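Long-range contacts in hypothetical protein PP5205 (Pseudomonas putida, PDB 2G2X), which is of unknown function but adopts the EVE fold, akin to ASCH and PUA domains, and may therefore recognise modified nucleic acid: residues I15-W26 and A96-T104; L38-F49 and G61-A69. All coordinates share one frame; numbering follows the deposited sequence.

Contact 1: I15-W26 and A96-T104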
loop_
_atom_site.group_PDB
_atom_site.type_symbol
_atom_site.label_atom_id
_atom_site.label_comp_id
_atom_site.label_asym_id
_atom_site.label_seq_id
_atom_site.Cartn_x
_atom_site.Cartn_y
_atom_site.Cartn_z
ATOM N N ILE A 15 1.607 -2.507 -10.211
ATOM C CA ILE A 15 1.118 -3.849 -9.932
ATOM C C ILE A 15 1.732 -4.809 -10.955
ATOM O O ILE A 15 2.040 -5.956 -10.628
ATOM C CB ILE A 15 -0.439 -3.912 -9.978
ATOM C CG1 ILE A 15 -0.918 -5.316 -9.594
ATOM C CG2 ILE A 15 -0.952 -3.523 -11.361
ATOM C CD1 ILE A 15 -0.622 -5.693 -8.162
ATOM N N GLU A 16 1.925 -4.319 -12.181
ATOM C CA GLU A 16 2.531 -5.104 -13.259
ATOM C C GLU A 16 3.972 -5.474 -12.906
ATOM O O GLU A 16 4.399 -6.616 -13.086
ATOM C CB GLU A 16 2.560 -4.311 -14.574
ATOM C CG GLU A 16 1.218 -4.040 -15.248
ATOM C CD GLU A 16 0.433 -2.916 -14.592
ATOM O OE1 GLU A 16 1.062 -2.035 -13.968
ATOM O OE2 GLU A 16 -0.812 -2.905 -14.716
ATOM N N ALA A 17 4.725 -4.492 -12.417
ATOM C CA ALA A 17 6.117 -4.711 -12.045
ATOM C C ALA A 17 6.216 -5.717 -10.900
ATOM O O ALA A 17 7.158 -6.510 -10.842
ATOM C CB ALA A 17 6.766 -3.389 -11.646
ATOM N N LEU A 18 5.253 -5.683 -9.985
ATOM C CA LEU A 18 5.268 -6.626 -8.869
ATOM C C LEU A 18 5.038 -8.040 -9.410
ATOM O O LEU A 18 5.634 -9.004 -8.934
ATOM C CB LEU A 18 4.189 -6.263 -7.845
ATOM C CG LEU A 18 4.057 -7.192 -6.636
ATOM C CD1 LEU A 18 5.397 -7.286 -5.904
ATOM C CD2 LEU A 18 2.978 -6.666 -5.703
ATOM N N ALA A 19 4.178 -8.159 -10.416
ATOM C CA ALA A 19 3.907 -9.459 -11.016
ATOM C C ALA A 19 5.194 -10.007 -11.636
ATOM O O ALA A 19 5.474 -11.199 -11.552
ATOM C CB ALA A 19 2.814 -9.334 -12.076
ATOM N N ARG A 20 5.983 -9.129 -12.244
ATOM C CA ARG A 20 7.239 -9.547 -12.870
ATOM C C ARG A 20 8.339 -9.870 -11.851
ATOM O O ARG A 20 9.121 -10.796 -12.049
ATOM C CB ARG A 20 7.742 -8.466 -13.838
ATOM C CG ARG A 20 6.796 -8.162 -14.995
ATOM C CD ARG A 20 7.494 -7.363 -16.098
ATOM N NE ARG A 20 7.928 -6.040 -15.655
ATOM C CZ ARG A 20 7.139 -4.970 -15.582
ATOM N NH1 ARG A 20 5.860 -5.056 -15.927
ATOM N NH2 ARG A 20 7.630 -3.810 -15.157
ATOM N N LEU A 21 8.393 -9.107 -10.762
ATOM C CA LEU A 21 9.404 -9.316 -9.726
ATOM C C LEU A 21 9.134 -10.546 -8.863
ATOM O O LEU A 21 10.067 -11.163 -8.346
ATOM C CB LEU A 21 9.495 -8.083 -8.819
ATOM C CG LEU A 21 10.184 -6.836 -9.378
ATOM C CD1 LEU A 21 9.947 -5.642 -8.460
ATOM C CD2 LEU A 21 11.672 -7.108 -9.523
ATOM N N GLY A 22 7.860 -10.897 -8.707
ATOM C CA GLY A 22 7.505 -12.039 -7.887
ATOM C C GLY A 22 7.203 -11.594 -6.465
ATOM O O GLY A 22 6.041 -11.549 -6.049
ATOM N N GLU A 23 8.256 -11.264 -5.722
ATOM C CA GLU A 23 8.128 -10.805 -4.345
ATOM C C GLU A 23 8.999 -9.567 -4.203
ATOM O O GLU A 23 10.124 -9.541 -4.701
ATOM C CB GLU A 23 8.597 -11.891 -3.366
ATOM C CG GLU A 23 8.295 -11.577 -1.897
ATOM C CD GLU A 23 8.562 -12.752 -0.969
ATOM O OE1 GLU A 23 8.729 -13.882 -1.476
ATOM O OE2 GLU A 23 8.589 -12.549 0.267
ATOM N N ALA A 24 8.480 -8.539 -3.538
ATOM C CA ALA A 24 9.239 -7.308 -3.361
ATOM C C ALA A 24 9.087 -6.694 -1.975
ATOM O O ALA A 24 8.122 -6.965 -1.263
ATOM C CB ALA A 24 8.828 -6.295 -4.420
ATOM N N ARG A 25 10.047 -5.858 -1.598
ATOM C CA ARG A 25 10.013 -5.193 -0.305
ATOM C C ARG A 25 9.235 -3.881 -0.412
ATOM O O ARG A 25 9.396 -3.134 -1.371
ATOM C CB ARG A 25 11.436 -4.905 0.186
ATOM C CG ARG A 25 11.491 -4.195 1.551
ATOM C CD ARG A 25 12.920 -4.091 2.069
ATOM N NE ARG A 25 13.729 -3.189 1.255
ATOM C CZ ARG A 25 14.990 -3.430 0.908
ATOM N NH1 ARG A 25 15.586 -4.549 1.300
ATOM N NH2 ARG A 25 15.658 -2.549 0.178
ATOM N N TRP A 26 8.381 -3.617 0.569
ATOM C CA TRP A 26 7.600 -2.388 0.594
ATOM C C TRP A 26 8.305 -1.484 1.605
ATOM O O TRP A 26 8.025 -1.530 2.807
ATOM C CB TRP A 26 6.166 -2.697 1.038
ATOM C CG TRP A 26 5.167 -1.662 0.614
ATOM C CD1 TRP A 26 4.850 -0.501 1.264
ATOM C CD2 TRP A 26 4.390 -1.673 -0.592
ATOM N NE1 TRP A 26 3.924 0.211 0.534
ATOM C CE2 TRP A 26 3.625 -0.486 -0.608
ATOM C CE3 TRP A 26 4.268 -2.574 -1.661
ATOM C CZ2 TRP A 26 2.750 -0.173 -1.652
ATOM C CZ3 TRP A 26 3.394 -2.262 -2.705
ATOM C CH2 TRP A 26 2.648 -1.072 -2.689
ATOM N N ALA A 96 9.055 -2.205 7.412
ATOM C CA ALA A 96 8.729 -2.558 6.045
ATOM C C ALA A 96 8.043 -3.909 6.102
ATOM O O ALA A 96 8.028 -4.558 7.146
ATOM C CB ALA A 96 10.001 -2.651 5.209
ATOM N N VAL A 97 7.448 -4.317 4.989
ATOM C CA VAL A 97 6.812 -5.622 4.895
ATOM C C VAL A 97 7.124 -6.071 3.484
ATOM O O VAL A 97 7.452 -5.240 2.640
ATOM C CB VAL A 97 5.269 -5.555 5.087
ATOM C CG1 VAL A 97 4.938 -5.105 6.505
ATOM C CG2 VAL A 97 4.645 -4.624 4.056
ATOM N N ASP A 98 7.055 -7.374 3.226
ATOM C CA ASP A 98 7.317 -7.873 1.885
ATOM C C ASP A 98 5.993 -8.290 1.269
ATOM O O ASP A 98 5.123 -8.830 1.955
ATOM C CB ASP A 98 8.289 -9.057 1.918
ATOM C CG ASP A 98 9.704 -8.640 2.285
ATOM O OD1 ASP A 98 10.031 -7.440 2.148
ATOM O OD2 ASP A 98 10.492 -9.514 2.701
ATOM N N VAL A 99 5.843 -8.052 -0.028
ATOM C CA VAL A 99 4.597 -8.372 -0.705
ATOM C C VAL A 99 4.776 -9.226 -1.947
ATOM O O VAL A 99 5.882 -9.383 -2.465
ATOM C CB VAL A 99 3.864 -7.079 -1.127
ATOM C CG1 VAL A 99 3.686 -6.163 0.079
ATOM C CG2 VAL A 99 4.649 -6.369 -2.234
ATOM N N ALA A 100 3.664 -9.776 -2.423
ATOM C CA ALA A 100 3.665 -10.596 -3.618
ATOM C C ALA A 100 2.384 -10.298 -4.380
ATOM O O ALA A 100 1.365 -9.913 -3.794
ATOM C CB ALA A 100 3.748 -12.073 -3.257
ATOM N N HIS A 101 2.456 -10.468 -5.691
ATOM C CA HIS A 101 1.341 -10.211 -6.585
ATOM C C HIS A 101 0.239 -11.246 -6.479
ATOM O O HIS A 101 0.505 -12.437 -6.337
ATOM C CB HIS A 101 1.843 -10.181 -8.031
ATOM C CG HIS A 101 0.754 -10.046 -9.052
ATOM N ND1 HIS A 101 0.327 -8.827 -9.530
ATOM C CD2 HIS A 101 0.020 -10.983 -9.702
ATOM C CE1 HIS A 101 -0.617 -9.016 -10.434
ATOM N NE2 HIS A 101 -0.822 -10.316 -10.557
ATOM N N VAL A 102 -1.005 -10.786 -6.547
ATOM C CA VAL A 102 -2.141 -11.695 -6.521
ATOM C C VAL A 102 -2.929 -11.540 -7.819
ATOM O O VAL A 102 -3.177 -12.517 -8.520
ATOM C CB VAL A 102 -3.078 -11.437 -5.323
ATOM C CG1 VAL A 102 -4.342 -12.273 -5.473
ATOM C CG2 VAL A 102 -2.376 -11.805 -4.022
ATOM N N GLN A 103 -3.304 -10.312 -8.155
ATOM C CA GLN A 103 -4.067 -10.091 -9.377
ATOM C C GLN A 103 -3.912 -8.676 -9.909
ATOM O O GLN A 103 -3.775 -7.716 -9.147
ATOM C CB GLN A 103 -5.557 -10.372 -9.117
ATOM C CG GLN A 103 -6.360 -10.819 -10.339
ATOM C CD GLN A 103 -7.852 -10.936 -10.045
ATOM O OE1 GLN A 103 -8.544 -11.800 -10.591
ATOM N NE2 GLN A 103 -8.357 -10.056 -9.190
ATOM N N THR A 104 -3.921 -8.549 -11.226
ATOM C CA THR A 104 -3.833 -7.238 -11.847
ATOM C C THR A 104 -5.153 -7.017 -12.573
ATOM O O THR A 104 -5.503 -7.784 -13.471
ATOM C CB THR A 104 -2.659 -7.150 -12.856
ATOM O OG1 THR A 104 -2.876 -6.052 -13.757
ATOM C CG2 THR A 104 -2.549 -8.424 -13.648
HETATM O O HOH W 1 10.423 -11.931 2.179
#

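Contact 2: L38-F49 and G61-A69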
loop_
_atom_site.group_PDB
_atom_site.type_symbol
_atom_site.label_atom_id
_atom_site.label_comp_id
_atom_site.label_asym_id
_atom_site.label_seq_id
_atom_site.Cartn_x
_atom_site.Cartn_y
_atom_site.Cartn_z
ATOM N N LEU A 38 1.212 -0.914 9.080
ATOM C CA LEU A 38 2.087 -1.957 8.547
ATOM C C LEU A 38 2.365 -2.972 9.640
ATOM O O LEU A 38 2.384 -4.171 9.388
ATOM C CB LEU A 38 3.440 -1.400 8.085
ATOM C CG LEU A 38 3.592 -0.597 6.795
ATOM C CD1 LEU A 38 5.082 -0.361 6.527
ATOM C CD2 LEU A 38 2.967 -1.347 5.635
ATOM N N ARG A 39 2.590 -2.483 10.853
ATOM C CA ARG A 39 2.890 -3.358 11.981
ATOM C C ARG A 39 1.702 -4.184 12.447
ATOM O O ARG A 39 1.845 -5.075 13.280
ATOM C CB ARG A 39 3.451 -2.526 13.138
ATOM C CG ARG A 39 4.811 -1.917 12.805
ATOM C CD ARG A 39 5.304 -0.964 13.880
ATOM N NE ARG A 39 6.705 -0.619 13.660
ATOM C CZ ARG A 39 7.449 0.084 14.505
ATOM N NH1 ARG A 39 6.927 0.533 15.641
ATOM N NH2 ARG A 39 8.724 0.312 14.224
ATOM N N ALA A 40 0.528 -3.891 11.909
ATOM C CA ALA A 40 -0.672 -4.626 12.279
ATOM C C ALA A 40 -0.952 -5.721 11.261
ATOM O O ALA A 40 -1.777 -6.599 11.495
ATOM C CB ALA A 40 -1.864 -3.677 12.365
HETATM N N MSE A 41 -0.256 -5.669 10.130
HETATM C CA MSE A 41 -0.454 -6.655 9.076
HETATM C C MSE A 41 0.055 -8.033 9.435
HETATM O O MSE A 41 0.979 -8.182 10.230
HETATM C CB MSE A 41 0.211 -6.184 7.778
HETATM C CG MSE A 41 -0.469 -4.968 7.160
HETATM SE SE MSE A 41 0.474 -4.238 5.639
HETATM C CE MSE A 41 -0.744 -2.829 5.155
ATOM N N SER A 42 -0.572 -9.045 8.848
ATOM C CA SER A 42 -0.174 -10.430 9.067
ATOM C C SER A 42 0.110 -11.066 7.711
ATOM O O SER A 42 -0.411 -10.610 6.691
ATOM C CB SER A 42 -1.292 -11.206 9.766
ATOM O OG SER A 42 -1.535 -10.686 11.065
ATOM N N VAL A 43 0.942 -12.107 7.701
ATOM C CA VAL A 43 1.253 -12.808 6.461
ATOM C C VAL A 43 -0.047 -13.428 5.955
ATOM O O VAL A 43 -0.784 -14.051 6.719
ATOM C CB VAL A 43 2.306 -13.916 6.691
ATOM C CG1 VAL A 43 2.477 -14.738 5.424
ATOM C CG2 VAL A 43 3.649 -13.286 7.091
ATOM N N GLY A 44 -0.335 -13.246 4.673
ATOM C CA GLY A 44 -1.572 -13.773 4.125
ATOM C C GLY A 44 -2.606 -12.665 3.955
ATOM O O GLY A 44 -3.595 -12.834 3.236
ATOM N N ASP A 45 -2.398 -11.533 4.624
ATOM C CA ASP A 45 -3.326 -10.421 4.486
ATOM C C ASP A 45 -3.233 -9.955 3.040
ATOM O O ASP A 45 -2.186 -10.075 2.402
ATOM C CB ASP A 45 -2.959 -9.256 5.419
ATOM C CG ASP A 45 -3.425 -9.469 6.855
ATOM O OD1 ASP A 45 -4.144 -10.454 7.128
ATOM O OD2 ASP A 45 -3.074 -8.640 7.717
ATOM N N GLU A 46 -4.330 -9.430 2.519
ATOM C CA GLU A 46 -4.336 -8.947 1.151
ATOM C C GLU A 46 -4.608 -7.458 1.164
ATOM O O GLU A 46 -5.215 -6.943 2.103
ATOM C CB GLU A 46 -5.402 -9.693 0.351
ATOM C CG GLU A 46 -5.110 -11.175 0.266
ATOM C CD GLU A 46 -6.251 -11.980 -0.315
ATOM O OE1 GLU A 46 -7.336 -11.988 0.302
ATOM O OE2 GLU A 46 -6.054 -12.608 -1.381
ATOM N N PHE A 47 -4.140 -6.758 0.140
ATOM C CA PHE A 47 -4.369 -5.323 0.071
ATOM C C PHE A 47 -4.570 -4.852 -1.363
ATOM O O PHE A 47 -4.060 -5.454 -2.303
ATOM C CB PHE A 47 -3.193 -4.551 0.695
ATOM C CG PHE A 47 -1.879 -4.703 -0.057
ATOM C CD1 PHE A 47 -1.024 -5.776 0.199
ATOM C CD2 PHE A 47 -1.495 -3.760 -1.010
ATOM C CE1 PHE A 47 0.200 -5.906 -0.479
ATOM C CE2 PHE A 47 -0.277 -3.875 -1.698
ATOM C CZ PHE A 47 0.572 -4.950 -1.431
ATOM N N PHE A 48 -5.331 -3.778 -1.528
ATOM C CA PHE A 48 -5.538 -3.214 -2.848
ATOM C C PHE A 48 -4.286 -2.409 -3.188
ATOM O O PHE A 48 -3.800 -1.618 -2.373
ATOM C CB PHE A 48 -6.775 -2.305 -2.860
ATOM C CG PHE A 48 -8.079 -3.064 -2.800
ATOM C CD1 PHE A 48 -8.341 -4.086 -3.712
ATOM C CD2 PHE A 48 -9.031 -2.774 -1.827
ATOM C CE1 PHE A 48 -9.536 -4.817 -3.658
ATOM C CE2 PHE A 48 -10.230 -3.494 -1.759
ATOM C CZ PHE A 48 -10.483 -4.521 -2.679
ATOM N N PHE A 49 -3.752 -2.638 -4.384
ATOM C CA PHE A 49 -2.560 -1.949 -4.856
ATOM C C PHE A 49 -3.056 -0.676 -5.539
ATOM O O PHE A 49 -3.645 -0.749 -6.614
ATOM C CB PHE A 49 -1.834 -2.846 -5.862
ATOM C CG PHE A 49 -0.380 -2.502 -6.060
ATOM C CD1 PHE A 49 0.611 -3.322 -5.532
ATOM C CD2 PHE A 49 -0.004 -1.382 -6.795
ATOM C CE1 PHE A 49 1.968 -3.034 -5.732
ATOM C CE2 PHE A 49 1.352 -1.076 -7.007
ATOM C CZ PHE A 49 2.338 -1.903 -6.476
ATOM N N GLY A 61 -4.955 -3.346 -8.684
ATOM C CA GLY A 61 -4.969 -4.777 -8.453
ATOM C C GLY A 61 -4.893 -5.205 -7.001
ATOM O O GLY A 61 -5.074 -4.399 -6.086
ATOM N N ILE A 62 -4.619 -6.488 -6.794
ATOM C CA ILE A 62 -4.532 -7.042 -5.453
ATOM C C ILE A 62 -3.197 -7.730 -5.240
ATOM O O ILE A 62 -2.668 -8.363 -6.150
ATOM C CB ILE A 62 -5.650 -8.080 -5.207
ATOM C CG1 ILE A 62 -7.015 -7.413 -5.392
ATOM C CG2 ILE A 62 -5.509 -8.686 -3.802
ATOM C CD1 ILE A 62 -8.189 -8.386 -5.397
ATOM N N ALA A 63 -2.664 -7.596 -4.032
ATOM C CA ALA A 63 -1.403 -8.225 -3.665
ATOM C C ALA A 63 -1.553 -8.738 -2.236
ATOM O O ALA A 63 -2.557 -8.455 -1.577
ATOM C CB ALA A 63 -0.254 -7.217 -3.760
ATOM N N ARG A 64 -0.561 -9.482 -1.754
ATOM C CA ARG A 64 -0.617 -10.032 -0.407
ATOM C C ARG A 64 0.673 -9.820 0.384
ATOM O O ARG A 64 1.739 -9.615 -0.191
ATOM C CB ARG A 64 -0.931 -11.531 -0.470
ATOM C CG ARG A 64 0.160 -12.385 -1.114
ATOM C CD ARG A 64 -0.190 -13.871 -1.039
ATOM N NE ARG A 64 0.906 -14.725 -1.495
ATOM C CZ ARG A 64 1.332 -14.787 -2.754
ATOM N NH1 ARG A 64 0.748 -14.048 -3.687
ATOM N NH2 ARG A 64 2.343 -15.583 -3.083
ATOM N N ILE A 65 0.563 -9.878 1.709
ATOM C CA ILE A 65 1.710 -9.709 2.595
ATOM C C ILE A 65 2.418 -11.049 2.756
ATOM O O ILE A 65 1.805 -12.023 3.197
ATOM C CB ILE A 65 1.274 -9.230 3.992
ATOM C CG1 ILE A 65 0.435 -7.954 3.869
ATOM C CG2 ILE A 65 2.498 -8.994 4.864
ATOM C CD1 ILE A 65 1.135 -6.827 3.119
ATOM N N THR A 66 3.703 -11.094 2.401
ATOM C CA THR A 66 4.490 -12.322 2.510
ATOM C C THR A 66 5.467 -12.291 3.681
ATOM O O THR A 66 6.125 -13.283 3.963
ATOM C CB THR A 66 5.288 -12.624 1.205
ATOM O OG1 THR A 66 6.091 -11.490 0.847
ATOM C CG2 THR A 66 4.341 -12.964 0.067
ATOM N N ARG A 67 5.572 -11.146 4.347
ATOM C CA ARG A 67 6.442 -11.012 5.518
ATOM C C ARG A 67 5.971 -9.852 6.392
ATOM O O ARG A 67 5.908 -8.706 5.944
ATOM C CB ARG A 67 7.908 -10.785 5.127
ATOM C CG ARG A 67 8.823 -10.796 6.353
ATOM C CD ARG A 67 10.305 -10.482 6.078
ATOM N NE ARG A 67 11.042 -10.514 7.341
ATOM C CZ ARG A 67 12.302 -10.122 7.518
ATOM N NH1 ARG A 67 13.017 -9.652 6.505
ATOM N NH2 ARG A 67 12.841 -10.197 8.725
ATOM N N ALA A 68 5.642 -10.160 7.642
ATOM C CA ALA A 68 5.166 -9.151 8.579
ATOM C C ALA A 68 6.236 -8.096 8.840
ATOM O O ALA A 68 7.403 -8.273 8.494
ATOM C CB ALA A 68 4.732 -9.810 9.886
ATOM N N ALA A 69 5.827 -7.000 9.461
ATOM C CA ALA A 69 6.730 -5.892 9.744
ATOM C C ALA A 69 8.083 -6.261 10.349
ATOM O O ALA A 69 8.178 -7.081 11.267
ATOM C CB ALA A 69 6.023 -4.864 10.645
HETATM O O HOH W 2 3.240 -6.603 10.135
#

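Contact 1: I15-W26 and A96-T104
Ala24 and Val99 exchange two backbone hydrogen bonds, Val99 N reaching Ala24 O at 2.8 Å with an N-H...O angle of 171°. They add strand 23-26 antiparallel to the edge of strand 95-110. Trp26 N continues the pairing by donating to Val97 O. On the face that carries Glu23, Arg25 and Asp98, two acidic side chains lie close: Glu23 OE2 and Asp98 OD2 are 4.3 Å apart, their carboxylate planes steeply turned, and one water donates to both. Each acid has a further partner, Thr66 for Glu23 and the Tyr70 hydroxyl for Asp98, while Arg25 turns away to a salt bridge with Asp27.

The other face is mostly apolar, though a bound sulfate beside Trp26, probably from the crystallisation liquor, may mark a pocket. Val99 CG2 meets the Trp26 ring at its edge, 3.9 Å from CE3, and also touches Leu18 CD1, tying helix to strand. Ala19 CB sits over the centre of the His101 ring in a CH-pi contact, 3.7 Å from the centroid. A chi1 of 175° turns the His101 imidazole away from its own N and against helix 15-21, where Ile15 CD1 approaches ND1 to 3.5 Å. The helix crosses strand 96-104 at 105°. The chemistry thus divides by face: water and hydroxyls probably ease repulsion between the acids, while Val99, Leu18 and Trp26 join edge strand and helix to the hydrophobic interior.

Contact 2: L38-F49 and G61-A69
Phe47 and Ala63 form the tight centre of this antiparallel hairpin. Their backbones exchange two hydrogen bonds, Phe47 N to Ala63 O at 2.9 Å and Ala63 N to Phe47 O at 3.1 Å. Phe47 CG sits between its own N and carbonyl carbon (chi1 65°), which brings the ring across to its partner, so that CZ lies 3.4 Å from Ala63 CB. Ile65 CD1 comes next, 3.8 Å from Phe47 CD1 and 3.7 Å from the selenium SE of Met41, a selenomethionine. Replacing Phe47 by an alanine is likely to leave a gap beside Ala63 CB and Ile65 CD1.

Toward the type II turn from Ser42 to Asp45 the contact opens to solvent, although the backbone still grips: Gly44 N donates to Ile65 O and Ile65 N to Asp45 O. Asp45 OD2 accepts the Ser42 N-H from above the carboxylate plane and also takes the Trp4 indole N-H, bracing the turn and tying it to strand 3-8. The looser part lies beyond: exposed Val43 lays CG2 beside Ala68 N at 3.7 Å, and a water bridges Leu38 O, Met41 O and Ala69 N.

On the opposite face from Phe47, the Phe48 and Ile62 side chains lie side by side, pointing the same way, beneath helix 139-148, whose Trp142 stacks on Phe48. Strand 3-8 pairs in parallel with the edge of 46-51 facing away from 58-71, which 95-110 flanks.

From the N terminus, the chain runs through strand 3-8 and then 15-26, the first half of contact 1, whose partner 96-104 follows after 69 intervening residues. Contact 2 is nested within that long loop and closes a much shorter one, joining 38-49 to 61-69 across 11 residues as a hairpin. The two share a sheet because strands 58-71 and 95-110 are neighbours in it: Asp98 O lies 2.7 Å from Thr66 N, a probable hydrogen bond. Together they illustrate how a short-range hairpin and a long-range pairing can build one sheet, from edge strand 23-26 through both long strands and 46-51 to 3-8 and the other edge strand, 134-136.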